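Local atomic coordinates of type C neurotoxin (Clostridium botulinum, PDB entry 3PME), a protein that probably binds gangliosides and phospholipid at the nerve-cell membrane, serving as the receptor-binding domain of a mosaic C/D botulinum neurotoxin. Residues 8-13 / 41-46; 71-76 / 196-201; 306-311 / 325-330. All blocks are in the same frame, centred on the assembly; numbering follows the deposited sequence.

Overall arrangement
From the N terminus, contact 1 closes first: strand 6-13 meets the start of strand 42-45 across 27 residues that include strands 16-19, 26-30 and 34-35. Contact 2 then opens and spans 119 residues, pairing strand 68-77 with strand 193-201. The three contacts follow one another in series, with no nesting or crossing. Contacts 1 and 2 nevertheless join in space, because strands 6-13 and 42-45 both neighbour strand 193-201, and Asn-41 hydrogen-bonds to Asp-197. Both lie in the concanavalin-like N-terminal half. Contact 3, a short closure over 13 residues, belongs to the trefoil C-terminal half, its centre about 44 Å from that of contact 2.

Contact 1: residues 8-13 / 41-46; sequences LSLQNK and NDFKLS
One direct hydrogen bond joins 8-13 to 41-46, and a side chain supplies the acceptor. The backbone N of Asn-12 donates to OD1 of Asn-41 over 2.8 Å, nearly straight at 168°, with the donor above the carbonyl plane. Asn-41 reaches it with CG anti to its own carbonyl carbon. The same OD1 also accepts from a water held by Asn-12 O, while ND2 donates to Asp-197 OD1, so both ends of the amide are engaged and its rotation is well defined.

Van der Waals contact comes from the aliphatic part of Gln-11, whose CB lies 3.4 Å from OD1 of Asn-41; the two side chains run alongside each other in the same direction, amide planes 16° apart.

Two further waters bridge the segments. One joins backbone carbonyls, donating to Leu-10 O and, over 2.9 Å, to Asn-41 O. The other accepts from the side-chain ND2 of Asn-12 at 3.0 Å and donates to Asp-42 O.

Apolar contact is slight: Leu-10 CD1 approaches Phe-43 CE1 obliquely at 4.4 Å. The Phe-43 ring is placed by a chi1 of 54°, which sets CG between the backbone N and carbonyl carbon, and it meets Phe-181 edge-to-face.

Leu-8 and Leu-10 pair through their backbones with Ile-200 and Phe-198, and Asn-41 with Asp-197. Two strands thus take successive parts of strand 193-201, and the Asn-41 amide and waters link them where the end of one meets the start of the other, within a sheet of the concanavalin-like jelly roll that forms the N-terminal half of clostridial receptor-binding domains.

Contact 2: residues 71-76 / 196-201; sequences VSFWIK and RDFNIF
Phe-73 and Phe-198 lie side by side at the apolar centre, pointing the same way. Their planes are 27° apart, but the rings are slid so far, with centroids 5.8 Å apart, that they hardly overlap. The closer touch is CB of Phe-73 against CD2 of Phe-198 at 3.7 Å. Val-71 crosses obliquely and sets CG1 3.8 Å from CZ of Phe-198, while its CG2 packs on Ile-200. Phe-181 meets the Phe-198 ring edge-to-face.

Behind these side chains the strands run antiparallel. Ser-72 and Asn-199 form a hydrogen-bonded pair, as do Trp-74 and Arg-196, whose Trp-74 N to Arg-196 O bond is the straightest at 174°. Between them the register slips by one residue: Asp-197 and Phe-198 both face Phe-73 in a beta bulge, and Asp-197 takes left-handed backbone angles. This pair belongs to a large sheet of the concanavalin-like jelly roll, with strand 141-148 on the other side of 68-77.

Farther out, on the face carrying Ser-72 and Trp-74, the guanidinium of Arg-196 lies flat on the indole. Its CZ stands 3.8 Å from the centroid of the five-membered ring, a cation-pi stack, with NH2 over the middle of the ring system. NH2 is also bound by Gln-217 O, and Gln-217 OE1 takes Trp-74 NE1, so helix 207-218 fixes both partners. A water accepts from Ser-72 OG at 2.7 Å and donates to Asp-197 O at the bulge. At the polar edge Arg-196 NE forms a salt bridge with Asp-197 OD2, 3.3 Å away, its hydrogen bond weak and bent; OD1 receives Asn-41 ND2.

Contact 3: residues 306-311 / 325-330; sequences IIRDTD and CVYALK
Cys-325 starts the second segment tied to Cys-321 by a disulfide, and strand 326-332 follows directly. Tyr-327 is the first residue to engage 306-311. The guanidinium of Arg-308 lies flat over one face of its ring, planes 10° apart and CZ 3.7 Å from the ring centroid, a nearly centred cation-pi stack. Arg-308 gets there with CG anti to the backbone N and a bend at chi3 of 80°. It is held in that plane by Asp-309 O, which NE and NH1 grip together side-on, the NE bond being 2.9 Å long. Asp-311 O meets the Tyr-327 edge near CD1, and a water links Tyr-327 OH with Arg-308 NH2.

Ala-328 works through its backbone. Its O accepts from Asp-309 N at 2.9 Å, and its N donates to a water that in turn donates to Asp-309 OD2 and Asp-311 O. Leu-329 forms a non-hydrogen-bonded pair with Arg-308. Its CB rests 4.1 Å from Ile-306 CG2, while CD2 turns to the CA of Arg-308.

Lys-330 pairs with Ile-307 in two straight hydrogen bonds; Ile-307 N to Lys-330 O measures 2.8 Å. Its bent chain lays CD 3.6 Å from CG of Asp-309. NZ stays 4.0 Å from Asp-309 OD1, beyond a salt bridge though probably close enough for some attraction; the salt-bridge partner of that carboxylate is Arg-377, bound through OD2.

Antiparallel strands 302-308 and 326-332, joined by a disulfide-bearing loop, form part of the beta-trefoil that makes up the C-terminal half of the receptor-binding domain.

Contact 1: residues 8-13 / 41-46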
loop_
_atom_site.group_PDB
_atom_site.type_symbol
_atom_site.label_atom_id
_atom_site.label_comp_id
_atom_site.label_asym_id
_atom_site.label_seq_id
_atom_site.Cartn_x
_atom_site.Cartn_y
_atom_site.Cartn_z
ATOM N N LEU A 8 -13.371 -19.710 6.765
ATOM C CA LEU A 8 -12.981 -18.785 7.825
ATOM C C LEU A 8 -12.814 -17.415 7.202
ATOM O O LEU A 8 -12.190 -17.278 6.158
ATOM C CB LEU A 8 -11.677 -19.225 8.499
ATOM C CG LEU A 8 -11.162 -18.266 9.576
ATOM C CD1 LEU A 8 -12.102 -18.256 10.769
ATOM C CD2 LEU A 8 -9.761 -18.663 10.024
ATOM N N SER A 9 -13.410 -16.399 7.815
ATOM C CA SER A 9 -13.284 -15.041 7.324
ATOM C C SER A 9 -13.281 -14.087 8.511
ATOM O O SER A 9 -14.333 -13.811 9.105
ATOM C CB SER A 9 -14.437 -14.713 6.363
ATOM O OG SER A 9 -14.216 -13.484 5.694
ATOM N N LEU A 10 -12.097 -13.594 8.872
ATOM C CA LEU A 10 -11.992 -12.686 10.005
ATOM C C LEU A 10 -12.349 -11.286 9.546
ATOM O O LEU A 10 -11.657 -10.681 8.722
ATOM C CB LEU A 10 -10.592 -12.712 10.621
ATOM C CG LEU A 10 -10.095 -14.062 11.134
ATOM C CD1 LEU A 10 -8.685 -13.891 11.696
ATOM C CD2 LEU A 10 -11.040 -14.631 12.193
ATOM N N GLN A 11 -13.459 -10.780 10.068
ATOM C CA GLN A 11 -13.922 -9.455 9.697
ATOM C C GLN A 11 -14.385 -8.706 10.926
ATOM O O GLN A 11 -14.759 -9.303 11.932
ATOM C CB GLN A 11 -15.047 -9.542 8.669
ATOM C CG GLN A 11 -14.609 -10.143 7.343
ATOM C CD GLN A 11 -15.677 -10.039 6.280
ATOM O OE1 GLN A 11 -15.378 -9.866 5.096
ATOM N NE2 GLN A 11 -16.934 -10.140 6.694
ATOM N N ASN A 12 -14.338 -7.386 10.845
ATOM C CA ASN A 12 -14.768 -6.560 11.955
ATOM C C ASN A 12 -16.250 -6.246 11.843
ATOM O O ASN A 12 -16.676 -5.535 10.933
ATOM C CB ASN A 12 -13.946 -5.278 12.009
ATOM C CG ASN A 12 -14.080 -4.570 13.335
ATOM O OD1 ASN A 12 -15.169 -4.120 13.698
ATOM N ND2 ASN A 12 -12.977 -4.478 14.075
ATOM N N LYS A 13 -17.032 -6.806 12.761
ATOM C CA LYS A 13 -18.478 -6.623 12.770
ATOM C C LYS A 13 -18.902 -6.088 14.122
ATOM O O LYS A 13 -18.488 -6.607 15.158
ATOM C CB LYS A 13 -19.196 -7.944 12.493
ATOM C CG LYS A 13 -18.967 -8.501 11.101
ATOM C CD LYS A 13 -19.429 -7.514 10.041
ATOM C CE LYS A 13 -19.093 -7.997 8.642
ATOM N NZ LYS A 13 -19.523 -7.006 7.613
ATOM N N ASN A 41 -10.987 -4.460 8.313
ATOM C CA ASN A 41 -10.745 -5.822 8.768
ATOM C C ASN A 41 -9.283 -6.060 9.136
ATOM O O ASN A 41 -8.781 -7.186 9.012
ATOM C CB ASN A 41 -11.203 -6.817 7.704
ATOM C CG ASN A 41 -12.687 -6.679 7.392
ATOM O OD1 ASN A 41 -13.503 -6.484 8.301
ATOM N ND2 ASN A 41 -13.043 -6.774 6.114
ATOM N N ASP A 42 -8.595 -5.010 9.589
ATOM C CA ASP A 42 -7.182 -5.159 9.943
ATOM C C ASP A 42 -6.938 -5.406 11.425
ATOM O O ASP A 42 -7.824 -5.219 12.261
ATOM C CB ASP A 42 -6.290 -4.032 9.372
ATOM C CG ASP A 42 -6.311 -2.759 10.188
ATOM O OD1 ASP A 42 -6.657 -2.768 11.391
ATOM O OD2 ASP A 42 -5.938 -1.723 9.603
ATOM N N PHE A 43 -5.745 -5.900 11.727
ATOM C CA PHE A 43 -5.280 -6.010 13.089
ATOM C C PHE A 43 -3.770 -5.846 13.118
ATOM O O PHE A 43 -3.082 -6.119 12.129
ATOM C CB PHE A 43 -5.763 -7.295 13.786
ATOM C CG PHE A 43 -5.452 -8.571 13.047
ATOM C CD1 PHE A 43 -6.358 -9.101 12.136
ATOM C CD2 PHE A 43 -4.279 -9.260 13.298
ATOM C CE1 PHE A 43 -6.089 -10.291 11.473
ATOM C CE2 PHE A 43 -4.002 -10.460 12.639
ATOM C CZ PHE A 43 -4.910 -10.969 11.730
ATOM N N LYS A 44 -3.265 -5.357 14.240
ATOM C CA LYS A 44 -1.866 -5.014 14.372
ATOM C C LYS A 44 -1.213 -5.915 15.404
ATOM O O LYS A 44 -1.747 -6.110 16.501
ATOM C CB LYS A 44 -1.754 -3.550 14.810
ATOM C CG LYS A 44 -0.349 -2.992 14.855
ATOM C CD LYS A 44 -0.366 -1.546 15.360
ATOM C CE LYS A 44 1.023 -0.939 15.357
ATOM N NZ LYS A 44 0.998 0.456 15.883
ATOM N N LEU A 45 -0.063 -6.473 15.046
ATOM C CA LEU A 45 0.754 -7.211 15.994
ATOM C C LEU A 45 1.994 -6.375 16.280
ATOM O O LEU A 45 2.840 -6.184 15.402
ATOM C CB LEU A 45 1.129 -8.579 15.427
ATOM C CG LEU A 45 -0.048 -9.411 14.917
ATOM C CD1 LEU A 45 0.437 -10.722 14.310
ATOM C CD2 LEU A 45 -1.045 -9.676 16.039
ATOM N N SER A 46 2.092 -5.853 17.500
ATOM C CA SER A 46 3.162 -4.910 17.829
ATOM C C SER A 46 3.873 -5.228 19.135
ATOM O O SER A 46 4.842 -4.558 19.496
ATOM C CB SER A 46 2.624 -3.476 17.863
ATOM O OG SER A 46 1.593 -3.322 18.828
HETATM O O HOH W 1 -8.871 -10.072 8.935
HETATM O O HOH W 2 -10.737 -5.421 12.381
HETATM O O HOH W 3 -16.422 -5.884 8.104
#

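Contact 2: residues 71-76 / 196-201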
loop_
_atom_site.group_PDB
_atom_site.type_symbol
_atom_site.label_atom_id
_atom_site.label_comp_id
_atom_site.label_asym_id
_atom_site.label_seq_id
_atom_site.Cartn_x
_atom_site.Cartn_y
_atom_site.Cartn_z
ATOM N N VAL A 71 -5.372 -19.820 1.273
ATOM C CA VAL A 71 -5.318 -18.878 2.369
ATOM C C VAL A 71 -5.026 -17.524 1.737
ATOM O O VAL A 71 -4.111 -17.420 0.927
ATOM C CB VAL A 71 -4.197 -19.244 3.349
ATOM C CG1 VAL A 71 -4.117 -18.202 4.438
ATOM C CG2 VAL A 71 -4.421 -20.665 3.934
ATOM N N SER A 72 -5.803 -16.496 2.067
ATOM C CA SER A 72 -5.522 -15.169 1.535
ATOM C C SER A 72 -5.563 -14.116 2.634
ATOM O O SER A 72 -6.303 -14.246 3.597
ATOM C CB SER A 72 -6.490 -14.804 0.410
ATOM O OG SER A 72 -7.799 -14.570 0.908
ATOM N N PHE A 73 -4.745 -13.078 2.489
ATOM C CA PHE A 73 -4.722 -11.970 3.446
ATOM C C PHE A 73 -3.787 -10.922 2.893
ATOM O O PHE A 73 -2.994 -11.217 2.003
ATOM C CB PHE A 73 -4.190 -12.426 4.811
ATOM C CG PHE A 73 -2.824 -13.073 4.755
ATOM C CD1 PHE A 73 -2.703 -14.437 4.513
ATOM C CD2 PHE A 73 -1.670 -12.331 4.955
ATOM C CE1 PHE A 73 -1.460 -15.045 4.453
ATOM C CE2 PHE A 73 -0.412 -12.927 4.903
ATOM C CZ PHE A 73 -0.304 -14.302 4.643
ATOM N N TRP A 74 -3.873 -9.697 3.415
ATOM C CA TRP A 74 -2.875 -8.680 3.101
ATOM C C TRP A 74 -1.977 -8.531 4.312
ATOM O O TRP A 74 -2.411 -8.729 5.446
ATOM C CB TRP A 74 -3.532 -7.323 2.811
ATOM C CG TRP A 74 -4.512 -7.347 1.696
ATOM C CD1 TRP A 74 -5.696 -8.026 1.656
ATOM C CD2 TRP A 74 -4.404 -6.652 0.450
ATOM N NE1 TRP A 74 -6.328 -7.795 0.466
ATOM C CE2 TRP A 74 -5.554 -6.960 -0.299
ATOM C CE3 TRP A 74 -3.444 -5.791 -0.102
ATOM C CZ2 TRP A 74 -5.769 -6.447 -1.578
ATOM C CZ3 TRP A 74 -3.662 -5.275 -1.370
ATOM C CH2 TRP A 74 -4.816 -5.603 -2.094
ATOM N N ILE A 75 -0.730 -8.145 4.084
ATOM C CA ILE A 75 0.202 -7.939 5.177
ATOM C C ILE A 75 1.048 -6.683 4.909
ATOM O O ILE A 75 1.283 -6.308 3.754
ATOM C CB ILE A 75 1.084 -9.203 5.391
ATOM C CG1 ILE A 75 1.853 -9.139 6.719
ATOM C CG2 ILE A 75 1.989 -9.459 4.174
ATOM C CD1 ILE A 75 2.401 -10.506 7.161
ATOM N N LYS A 76 1.482 -6.051 5.996
ATOM C CA LYS A 76 2.270 -4.821 5.954
ATOM C C LYS A 76 3.267 -4.948 7.099
ATOM O O LYS A 76 2.866 -5.052 8.259
ATOM C CB LYS A 76 1.357 -3.609 6.156
ATOM C CG LYS A 76 2.086 -2.282 6.256
ATOM C CD LYS A 76 1.069 -1.143 6.293
ATOM C CE LYS A 76 1.748 0.226 6.460
ATOM N NZ LYS A 76 2.251 0.404 7.851
ATOM N N ARG A 196 -4.683 -7.816 7.150
ATOM C CA ARG A 196 -6.113 -7.565 6.959
ATOM C C ARG A 196 -6.771 -8.602 6.065
ATOM O O ARG A 196 -6.117 -9.242 5.247
ATOM C CB ARG A 196 -6.377 -6.155 6.422
ATOM C CG ARG A 196 -6.166 -5.999 4.908
ATOM C CD ARG A 196 -6.505 -4.569 4.545
ATOM N NE ARG A 196 -6.771 -4.348 3.129
ATOM C CZ ARG A 196 -5.880 -3.872 2.274
ATOM N NH1 ARG A 196 -4.642 -3.595 2.675
ATOM N NH2 ARG A 196 -6.227 -3.649 1.019
ATOM N N ASP A 197 -8.077 -8.743 6.230
ATOM C CA ASP A 197 -8.907 -9.590 5.385
ATOM C C ASP A 197 -8.410 -11.038 5.347
ATOM O O ASP A 197 -8.284 -11.643 4.282
ATOM C CB ASP A 197 -9.043 -8.994 3.978
ATOM C CG ASP A 197 -9.745 -7.645 3.985
ATOM O OD1 ASP A 197 -10.966 -7.615 4.235
ATOM O OD2 ASP A 197 -9.078 -6.625 3.743
ATOM N N PHE A 198 -8.148 -11.595 6.519
ATOM C CA PHE A 198 -7.686 -12.979 6.587
ATOM C C PHE A 198 -8.819 -13.972 6.287
ATOM O O PHE A 198 -9.855 -13.964 6.971
ATOM C CB PHE A 198 -7.062 -13.301 7.941
ATOM C CG PHE A 198 -6.388 -14.642 7.967
ATOM C CD1 PHE A 198 -7.092 -15.779 8.347
ATOM C CD2 PHE A 198 -5.067 -14.762 7.583
ATOM C CE1 PHE A 198 -6.483 -17.023 8.348
ATOM C CE2 PHE A 198 -4.440 -16.007 7.579
ATOM C CZ PHE A 198 -5.152 -17.140 7.960
ATOM N N ASN A 199 -8.602 -14.810 5.266
ATOM C CA ASN A 199 -9.587 -15.790 4.791
ATOM C C ASN A 199 -8.956 -17.158 4.569
ATOM O O ASN A 199 -7.813 -17.261 4.118
ATOM C CB ASN A 199 -10.172 -15.362 3.442
ATOM C CG ASN A 199 -11.104 -14.179 3.557
ATOM O OD1 ASN A 199 -11.874 -14.087 4.499
ATOM N ND2 ASN A 199 -11.057 -13.285 2.576
ATOM N N ILE A 200 -9.716 -18.217 4.840
ATOM C CA ILE A 200 -9.309 -19.550 4.411
ATOM C C ILE A 200 -10.441 -20.159 3.598
ATOM O O ILE A 200 -11.597 -20.033 3.964
ATOM C CB ILE A 200 -8.949 -20.457 5.593
ATOM C CG1 ILE A 200 -7.772 -19.860 6.371
ATOM C CG2 ILE A 200 -8.589 -21.882 5.093
ATOM C CD1 ILE A 200 -7.348 -20.643 7.593
ATOM N N PHE A 201 -10.090 -20.801 2.488
ATOM C CA PHE A 201 -11.065 -21.385 1.566
ATOM C C PHE A 201 -10.832 -22.888 1.498
ATOM O O PHE A 201 -9.695 -23.349 1.619
ATOM C CB PHE A 201 -10.892 -20.801 0.157
ATOM C CG PHE A 201 -11.058 -19.306 0.081
ATOM C CD1 PHE A 201 -9.998 -18.455 0.388
ATOM C CD2 PHE A 201 -12.264 -18.753 -0.320
ATOM C CE1 PHE A 201 -10.155 -17.082 0.315
ATOM C CE2 PHE A 201 -12.425 -17.387 -0.397
ATOM C CZ PHE A 201 -11.366 -16.548 -0.083
HETATM O O HOH W 4 -8.207 -11.990 1.616
#

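Contact 3: residues 306-311 / 325-330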
loop_
_atom_site.group_PDB
_atom_site.type_symbol
_atom_site.label_atom_id
_atom_site.label_comp_id
_atom_site.label_asym_id
_atom_site.label_seq_id
_atom_site.Cartn_x
_atom_site.Cartn_y
_atom_site.Cartn_z
ATOM N N ILE A 306 -1.537 25.457 -4.238
ATOM C CA ILE A 306 -0.868 25.278 -5.507
ATOM C C ILE A 306 -1.819 25.599 -6.647
ATOM O O ILE A 306 -2.962 25.133 -6.670
ATOM C CB ILE A 306 -0.342 23.833 -5.661
ATOM C CG1 ILE A 306 0.695 23.539 -4.571
ATOM C CG2 ILE A 306 0.246 23.629 -7.051
ATOM C CD1 ILE A 306 1.256 22.107 -4.614
ATOM N N ILE A 307 -1.347 26.395 -7.598
ATOM C CA ILE A 307 -2.145 26.693 -8.779
ATOM C C ILE A 307 -1.351 26.425 -10.037
ATOM O O ILE A 307 -0.129 26.397 -10.003
ATOM C CB ILE A 307 -2.624 28.157 -8.798
ATOM C CG1 ILE A 307 -1.431 29.123 -8.831
ATOM C CG2 ILE A 307 -3.524 28.423 -7.594
ATOM C CD1 ILE A 307 -1.805 30.567 -9.219
ATOM N N ARG A 308 -2.065 26.203 -11.129
ATOM C CA ARG A 308 -1.460 26.148 -12.454
ATOM C C ARG A 308 -1.166 27.570 -12.925
ATOM O O ARG A 308 -1.960 28.479 -12.690
ATOM C CB ARG A 308 -2.441 25.494 -13.426
ATOM C CG ARG A 308 -1.808 24.820 -14.616
ATOM C CD ARG A 308 -2.806 24.718 -15.762
ATOM N NE ARG A 308 -2.878 26.001 -16.440
ATOM C CZ ARG A 308 -3.693 26.297 -17.442
ATOM N NH1 ARG A 308 -3.642 27.504 -17.978
ATOM N NH2 ARG A 308 -4.550 25.396 -17.913
ATOM N N ASP A 309 -0.030 27.770 -13.586
ATOM C CA ASP A 309 0.250 29.049 -14.235
ATOM C C ASP A 309 -0.707 29.196 -15.422
ATOM O O ASP A 309 -1.089 28.204 -16.055
ATOM C CB ASP A 309 1.707 29.084 -14.707
ATOM C CG ASP A 309 2.239 30.488 -14.875
ATOM O OD1 ASP A 309 1.449 31.449 -14.798
ATOM O OD2 ASP A 309 3.459 30.628 -15.087
ATOM N N THR A 310 -1.116 30.427 -15.713
ATOM C CA THR A 310 -2.028 30.709 -16.822
ATOM C C THR A 310 -1.304 30.676 -18.170
ATOM O O THR A 310 -1.884 30.298 -19.189
ATOM C CB THR A 310 -2.697 32.090 -16.637
ATOM O OG1 THR A 310 -1.681 33.085 -16.571
ATOM C CG2 THR A 310 -3.485 32.125 -15.337
ATOM N N ASP A 311 -0.037 31.080 -18.177
ATOM C CA ASP A 311 0.762 31.021 -19.400
ATOM C C ASP A 311 1.802 29.902 -19.346
ATOM O O ASP A 311 2.193 29.460 -18.262
ATOM C CB ASP A 311 1.425 32.370 -19.685
ATOM C CG ASP A 311 0.438 33.400 -20.220
ATOM O OD1 ASP A 311 -0.720 33.026 -20.514
ATOM O OD2 ASP A 311 0.822 34.580 -20.354
ATOM N N CYS A 325 0.963 22.239 -24.691
ATOM C CA CYS A 325 1.228 23.350 -23.789
ATOM C C CYS A 325 1.740 22.843 -22.452
ATOM O O CYS A 325 1.249 21.844 -21.939
ATOM C CB CYS A 325 -0.044 24.169 -23.592
ATOM S SG CYS A 325 -0.750 24.706 -25.171
ATOM N N VAL A 326 2.736 23.528 -21.904
ATOM C CA VAL A 326 3.367 23.106 -20.659
ATOM C C VAL A 326 3.302 24.265 -19.677
ATOM O O VAL A 326 3.850 25.326 -19.949
ATOM C CB VAL A 326 4.842 22.729 -20.869
ATOM C CG1 VAL A 326 5.491 22.350 -19.541
ATOM C CG2 VAL A 326 4.970 21.582 -21.877
ATOM N N TYR A 327 2.632 24.050 -18.543
ATOM C CA TYR A 327 2.432 25.095 -17.542
ATOM C C TYR A 327 3.130 24.739 -16.234
ATOM O O TYR A 327 3.013 23.629 -15.723
ATOM C CB TYR A 327 0.940 25.307 -17.266
ATOM C CG TYR A 327 0.106 25.583 -18.484
ATOM C CD1 TYR A 327 0.001 26.871 -19.002
ATOM C CD2 TYR A 327 -0.595 24.559 -19.103
ATOM C CE1 TYR A 327 -0.769 27.118 -20.129
ATOM C CE2 TYR A 327 -1.377 24.799 -20.216
ATOM C CZ TYR A 327 -1.456 26.076 -20.723
ATOM O OH TYR A 327 -2.232 26.305 -21.835
ATOM N N ALA A 328 3.868 25.691 -15.693
ATOM C CA ALA A 328 4.453 25.531 -14.377
ATOM C C ALA A 328 3.368 25.599 -13.302
ATOM O O ALA A 328 2.223 25.991 -13.563
ATOM C CB ALA A 328 5.499 26.611 -14.138
ATOM N N LEU A 329 3.748 25.205 -12.092
ATOM C CA LEU A 329 2.870 25.309 -10.932
ATOM C C LEU A 329 3.419 26.392 -10.018
ATOM O O LEU A 329 4.632 26.594 -9.936
ATOM C CB LEU A 329 2.815 23.972 -10.204
ATOM C CG LEU A 329 2.372 22.787 -11.052
ATOM C CD1 LEU A 329 2.316 21.574 -10.148
ATOM C CD2 LEU A 329 1.011 23.049 -11.690
ATOM N N LYS A 330 2.528 27.096 -9.324
ATOM C CA LYS A 330 2.944 28.203 -8.471
ATOM C C LYS A 330 2.222 28.122 -7.145
ATOM O O LYS A 330 1.252 27.385 -7.011
ATOM C CB LYS A 330 2.607 29.545 -9.140
ATOM C CG LYS A 330 3.165 29.682 -10.550
ATOM C CD LYS A 330 2.586 30.878 -11.281
ATOM C CE LYS A 330 3.022 32.179 -10.647
ATOM N NZ LYS A 330 2.473 33.349 -11.393
HETATM O O HOH W 5 -4.926 26.685 -20.552
HETATM O O HOH W 6 4.271 28.397 -16.816
#